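Local atomic coordinates of versicolorin reductase (Brucella melitensis, PDB entry 4NIM), a protein that probably catalyses an NAD(P)(H)-dependent reduction or oxidation, as a member of the short-chain dehydrogenase/reductase family. Residues A[150-155]-A[172-177]; A[119-124]-A[166-171]. All coordinates share one frame; numbering follows the deposited sequence.

Interaction 1 (A[150-155]-A[172-177]). With EDO (1,2-ethanediol), chain B.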
loop_
_atom_site.group_PDB
_atom_site.type_symbol
_atom_site.label_atom_id
_atom_site.label_comp_id
_atom_site.label_asym_id
_atom_site.label_seq_id
_atom_site.Cartn_x
_atom_site.Cartn_y
_atom_site.Cartn_z
ATOM N N ASN A 150 -2.195 -4.155 1.084
ATOM C CA ASN A 150 -2.780 -2.939 0.570
ATOM C C ASN A 150 -3.024 -1.924 1.684
ATOM O O ASN A 150 -3.620 -2.266 2.721
ATOM C CB ASN A 150 -4.087 -3.269 -0.132
ATOM C CG ASN A 150 -3.856 -4.123 -1.365
ATOM O OD1 ASN A 150 -2.826 -3.957 -2.027
ATOM N ND2 ASN A 150 -4.768 -5.044 -1.654
ATOM N N VAL A 151 -2.575 -0.697 1.500
ATOM C CA VAL A 151 -2.848 0.339 2.494
ATOM C C VAL A 151 -4.106 1.096 2.015
ATOM O O VAL A 151 -4.069 1.853 1.038
ATOM C CB VAL A 151 -1.701 1.292 2.675
ATOM C CG1 VAL A 151 -2.044 2.372 3.731
ATOM C CG2 VAL A 151 -0.436 0.522 3.139
ATOM N N SER A 152 -5.213 0.834 2.680
ATOM C CA SER A 152 -6.474 1.450 2.359
ATOM C C SER A 152 -6.794 2.444 3.487
ATOM O O SER A 152 -5.882 2.976 4.107
ATOM C CB SER A 152 -7.560 0.400 2.204
ATOM O OG SER A 152 -8.772 0.978 1.769
ATOM N N SER A 153 -8.075 2.789 3.663
ATOM C CA SER A 153 -8.435 3.891 4.539
ATOM C C SER A 153 -9.597 3.563 5.449
ATOM O O SER A 153 -10.470 2.765 5.099
ATOM C CB SER A 153 -8.771 5.102 3.645
ATOM O OG SER A 153 -9.209 6.215 4.398
ATOM N N MET A 154 -9.706 4.282 6.569
ATOM C CA MET A 154 -10.916 4.222 7.399
ATOM C C MET A 154 -12.107 4.812 6.671
ATOM O O MET A 154 -13.239 4.648 7.074
ATOM C CB MET A 154 -10.735 4.953 8.741
ATOM C CG MET A 154 -9.790 4.226 9.670
ATOM S SD MET A 154 -10.316 2.571 10.215
ATOM C CE MET A 154 -11.712 2.907 11.230
ATOM N N SER A 155 -11.839 5.564 5.601
ATOM C CA SER A 155 -12.864 6.142 4.765
ATOM C C SER A 155 -13.530 5.183 3.768
ATOM O O SER A 155 -14.529 5.549 3.090
ATOM C CB SER A 155 -12.246 7.325 3.988
ATOM O OG SER A 155 -11.825 8.344 4.831
ATOM N N ALA A 172 -13.182 0.497 -3.463
ATOM C CA ALA A 172 -12.837 -0.407 -4.529
ATOM C C ALA A 172 -11.626 -1.266 -4.138
ATOM O O ALA A 172 -11.589 -2.475 -4.435
ATOM C CB ALA A 172 -12.517 0.358 -5.801
ATOM N N LEU A 173 -10.663 -0.651 -3.467
ATOM C CA LEU A 173 -9.480 -1.380 -3.042
ATOM C C LEU A 173 -9.796 -2.520 -2.043
ATOM O O LEU A 173 -9.231 -3.637 -2.127
ATOM C CB LEU A 173 -8.461 -0.413 -2.506
ATOM C CG LEU A 173 -7.081 -0.997 -2.082
ATOM C CD1 LEU A 173 -6.338 -1.553 -3.269
ATOM C CD2 LEU A 173 -6.271 0.084 -1.463
ATOM N N ASP A 174 -10.648 -2.247 -1.071
ATOM C CA ASP A 174 -11.086 -3.277 -0.122
ATOM C C ASP A 174 -11.741 -4.431 -0.854
ATOM O O ASP A 174 -11.453 -5.587 -0.550
ATOM C CB ASP A 174 -12.070 -2.741 0.895
ATOM C CG ASP A 174 -11.462 -1.751 1.885
ATOM O OD1 ASP A 174 -10.298 -1.337 1.690
ATOM O OD2 ASP A 174 -12.182 -1.428 2.901
ATOM N N THR A 175 -12.689 -4.143 -1.756
ATOM C CA THR A 175 -13.249 -5.205 -2.552
ATOM C C THR A 175 -12.227 -6.025 -3.343
ATOM O O THR A 175 -12.252 -7.273 -3.374
ATOM C CB THR A 175 -14.347 -4.687 -3.483
ATOM O OG1 THR A 175 -15.388 -4.143 -2.667
ATOM C CG2 THR A 175 -14.875 -5.819 -4.334
ATOM N N LEU A 176 -11.314 -5.320 -3.981
ATOM C CA LEU A 176 -10.181 -5.968 -4.654
ATOM C C LEU A 176 -9.281 -6.838 -3.743
ATOM O O LEU A 176 -8.943 -7.958 -4.102
ATOM C CB LEU A 176 -9.354 -4.915 -5.376
ATOM C CG LEU A 176 -8.286 -5.471 -6.309
ATOM C CD1 LEU A 176 -8.899 -6.222 -7.468
ATOM C CD2 LEU A 176 -7.343 -4.343 -6.779
ATOM N N THR A 177 -9.027 -6.367 -2.532
ATOM C CA THR A 177 -8.266 -7.137 -1.559
ATOM C C THR A 177 -8.973 -8.467 -1.355
ATOM O O THR A 177 -8.338 -9.519 -1.412
ATOM C CB THR A 177 -8.143 -6.390 -0.206
ATOM O OG1 THR A 177 -7.349 -5.186 -0.379
ATOM C CG2 THR A 177 -7.547 -7.317 0.893
HETATM C C1 EDO B . -15.426 -2.012 3.634
HETATM O O1 EDO B . -14.216 -2.796 3.768
HETATM C C2 EDO B . -15.601 -1.411 2.228
HETATM O O2 EDO B . -15.997 -2.361 1.204
#
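N150 and S152 of strand 147-153 face helix 164-183 and meet L173, D174 and T177. Strand and helix form the first half of a beta-alpha-beta unit of the Rossmann fold, which strand 190-196 completes. The local axes approach to 8.7 Å and run roughly antiparallel, so the helix returns against the strand.

The N150 side chain can be followed outward. CB points toward the helix and has T177 OG1 as its nearest neighbour. N150 CG then passes L173 CD1 at 4.0 Å, the two side chains slanting across each other. At the tip, N150 ND2 donates to T177 OG1 at 2.9 Å. The bond is nearly straight, 166° at the hydrogen, and the hydroxyl oxygen lies close to the amide plane. The other branch, OD1, accepts from N99 ND2 on the next strand, 96-99. Both ends of this buried amide therefore have partners, which fixes its rotation.

L173 lies between the two polar pairs. Its CG is anti to the backbone N (chi1 -176°), and its methyls splay over the strand. L173 CD2 packs 3.8 Å from V151 O and also touches S152 CB.

D174 leaves the helix at a slant, but its carboxylate swings toward the strand. OD2 bonds to S156 OG and N195 ND2. D174 OD2 also accepts from O1 of a 1,2-ethanediol, probably left from crystallisation, at 2.6 Å. On the other oxygen, S152 OG donates to D174 OD1 at 2.8 Å, arriving on the syn side but 26° out of the carboxylate plane.

Interaction 2 (A[119-124]-A[166-171])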
loop_
_atom_site.group_PDB
_atom_site.type_symbol
_atom_site.label_atom_id
_atom_site.label_comp_id
_atom_site.label_asym_id
_atom_site.label_seq_id
_atom_site.Cartn_x
_atom_site.Cartn_y
_atom_site.Cartn_z
ATOM N N ARG A 119 -7.565 10.619 -11.437
ATOM C CA ARG A 119 -6.233 10.523 -10.744
ATOM C C ARG A 119 -6.371 9.671 -9.462
ATOM O O ARG A 119 -5.513 8.864 -9.123
ATOM C CB ARG A 119 -5.743 11.906 -10.239
ATOM C CG ARG A 119 -5.143 12.824 -11.226
ATOM C CD ARG A 119 -4.260 13.881 -10.531
ATOM N NE ARG A 119 -4.949 14.867 -9.686
ATOM C CZ ARG A 119 -5.723 15.852 -10.152
ATOM N NH1 ARG A 119 -6.004 15.945 -11.450
ATOM N NH2 ARG A 119 -6.272 16.699 -9.309
ATOM N N LEU A 120 -7.392 9.961 -8.678
ATOM C CA LEU A 120 -7.645 9.189 -7.463
ATOM C C LEU A 120 -7.788 7.690 -7.760
ATOM O O LEU A 120 -7.094 6.871 -7.150
ATOM C CB LEU A 120 -8.883 9.699 -6.774
ATOM C CG LEU A 120 -8.635 11.000 -5.979
ATOM C CD1 LEU A 120 -9.924 11.646 -5.602
ATOM C CD2 LEU A 120 -7.833 10.761 -4.696
ATOM N N PHE A 121 -8.649 7.333 -8.691
ATOM C CA PHE A 121 -8.806 5.900 -9.050
ATOM C C PHE A 121 -7.544 5.321 -9.671
ATOM O O PHE A 121 -7.222 4.160 -9.441
ATOM C CB PHE A 121 -10.041 5.666 -9.916
ATOM C CG PHE A 121 -11.277 5.559 -9.122
ATOM C CD1 PHE A 121 -11.874 6.687 -8.598
ATOM C CD2 PHE A 121 -11.780 4.329 -8.784
ATOM C CE1 PHE A 121 -12.967 6.573 -7.773
ATOM C CE2 PHE A 121 -12.885 4.205 -7.970
ATOM C CZ PHE A 121 -13.473 5.346 -7.459
ATOM N N ALA A 122 -6.822 6.124 -10.463
ATOM C CA ALA A 122 -5.631 5.666 -11.096
ATOM C C ALA A 122 -4.559 5.282 -10.056
ATOM O O ALA A 122 -3.912 4.233 -10.196
ATOM C CB ALA A 122 -5.066 6.722 -12.049
ATOM N N VAL A 123 -4.375 6.104 -9.027
ATOM C CA VAL A 123 -3.292 5.867 -8.061
ATOM C C VAL A 123 -3.794 4.934 -6.955
ATOM O O VAL A 123 -3.072 4.068 -6.531
ATOM C CB VAL A 123 -2.732 7.172 -7.437
ATOM C CG1 VAL A 123 -1.685 6.880 -6.351
ATOM C CG2 VAL A 123 -2.134 8.063 -8.529
ATOM N N ASN A 124 -5.043 5.110 -6.515
ATOM C CA ASN A 124 -5.512 4.402 -5.307
ATOM C C ASN A 124 -6.077 2.992 -5.592
ATOM O O ASN A 124 -6.146 2.164 -4.666
ATOM C CB ASN A 124 -6.520 5.207 -4.535
ATOM C CG ASN A 124 -5.946 6.481 -3.986
ATOM O OD1 ASN A 124 -4.727 6.616 -3.835
ATOM N ND2 ASN A 124 -6.801 7.376 -3.608
ATOM N N TYR A 166 -12.288 10.009 -3.406
ATOM C CA TYR A 166 -11.204 9.342 -2.633
ATOM C C TYR A 166 -11.783 8.158 -1.863
ATOM O O TYR A 166 -11.249 7.051 -1.921
ATOM C CB TYR A 166 -10.565 10.307 -1.638
ATOM C CG TYR A 166 -9.674 9.674 -0.572
ATOM C CD1 TYR A 166 -8.368 9.459 -0.792
ATOM C CD2 TYR A 166 -10.210 9.302 0.673
ATOM C CE1 TYR A 166 -7.534 8.917 0.215
ATOM C CE2 TYR A 166 -9.450 8.698 1.648
ATOM C CZ TYR A 166 -8.116 8.538 1.425
ATOM O OH TYR A 166 -7.414 7.964 2.429
ATOM N N CYS A 167 -12.916 8.376 -1.201
ATOM C CA CYS A 167 -13.515 7.307 -0.370
ATOM C C CYS A 167 -13.897 6.140 -1.272
ATOM O O CYS A 167 -13.519 5.008 -0.990
ATOM C CB CYS A 167 -14.703 7.794 0.393
ATOM S SG CYS A 167 -14.280 9.070 1.605
ATOM N N ALA A 168 -14.597 6.428 -2.381
ATOM C CA ALA A 168 -14.935 5.365 -3.358
ATOM C C ALA A 168 -13.728 4.589 -3.891
ATOM O O ALA A 168 -13.797 3.362 -4.077
ATOM C CB ALA A 168 -15.800 5.959 -4.499
ATOM N N SER A 169 -12.617 5.264 -4.178
ATOM C CA SER A 169 -11.398 4.590 -4.657
ATOM C C SER A 169 -10.853 3.576 -3.648
ATOM O O SER A 169 -10.347 2.534 -4.043
ATOM C CB SER A 169 -10.289 5.588 -5.057
ATOM O OG SER A 169 -9.664 6.219 -3.933
ATOM N N LYS A 170 -10.951 3.906 -2.352
ATOM C CA LYS A 170 -10.580 3.004 -1.237
ATOM C C LYS A 170 -11.569 1.861 -1.015
ATOM O O LYS A 170 -11.160 0.741 -0.713
ATOM C CB LYS A 170 -10.411 3.828 0.022
ATOM C CG LYS A 170 -9.350 4.911 -0.157
ATOM C CD LYS A 170 -7.931 4.332 -0.256
ATOM C CE LYS A 170 -6.896 5.414 -0.480
ATOM N NZ LYS A 170 -5.434 4.974 -0.367
ATOM N N GLY A 171 -12.872 2.090 -1.241
ATOM C CA GLY A 171 -13.797 1.003 -1.195
ATOM C C GLY A 171 -13.563 0.014 -2.288
ATOM O O GLY A 171 -13.666 -1.187 -2.071
HETATM O O HOH W 1 -4.934 3.137 -2.326
#
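S169, N124 and F121 bury the most surface where helix 114-142 packs against helix 164-183. The local axes are 8.9 Å apart and cross at -31°, and the two helices run in the same general direction.

S169 points at the other helix and meets both partners. Its CB sits over the centre of the F121 ring, 3.9 Å from the centroid and 6° off the normal, a CH-pi contact. The same face reaches S169 CA, and F121 CZ comes 3.4 Å from S169 N. F121 CZ also touches A168 CB, and F117 stacks with the F121 ring from within its own helix.

S169 OG lies between its own backbone N and carbonyl carbon (chi1 73°). From there it donates to Y166 O one turn back, at 2.7 Å. That carbonyl also takes the helical bond from K170 N. With its proton committed, S169 OG accepts from N124 ND2 at 3.1 Å, almost in the amide plane. N124 OD1 is held by L103 N, so both branches of the amide are fixed.

L120 fills in beside this group, its CD2 at the edge of the Y166 ring. The helix widens to a pi-type turn at 122-124, where N124 sits. A water donates to N124 O at 2.8 Å and accepts from K170 NZ at 2.7 Å.

Given the family and the YxxxK spacing of Y166 and K170, these two and N124 probably correspond to the Tyr, Lys and Asn of the classical SDR catalytic tetrad. The water between N124 O and K170 NZ is consistent with the proton relay proposed for such enzymes, and S169 would act as a second-shell residue that positions N124.

Overall arrangement
Both interactions use helix 164-183, and their centres lie about 9 Å apart. Interaction 1 sets the helix against the sheet. Interaction 2 sets the preceding turns of the same helix against helix 114-142. They meet at the probable active site. S153 follows directly on S152, which interaction 1 ties to the helix; S153 itself turns to Y166. S153 OG is 3.2 Å from Y166 OH, a weak hydrogen bond. S153 would complete the probable tetrad named for interaction 2. K170 NZ lies 3.7 Å from V151 O. The ethanediol at D174 is well away, with its O1 12.8 Å from Y166 OH, so it does not mark the catalytic centre.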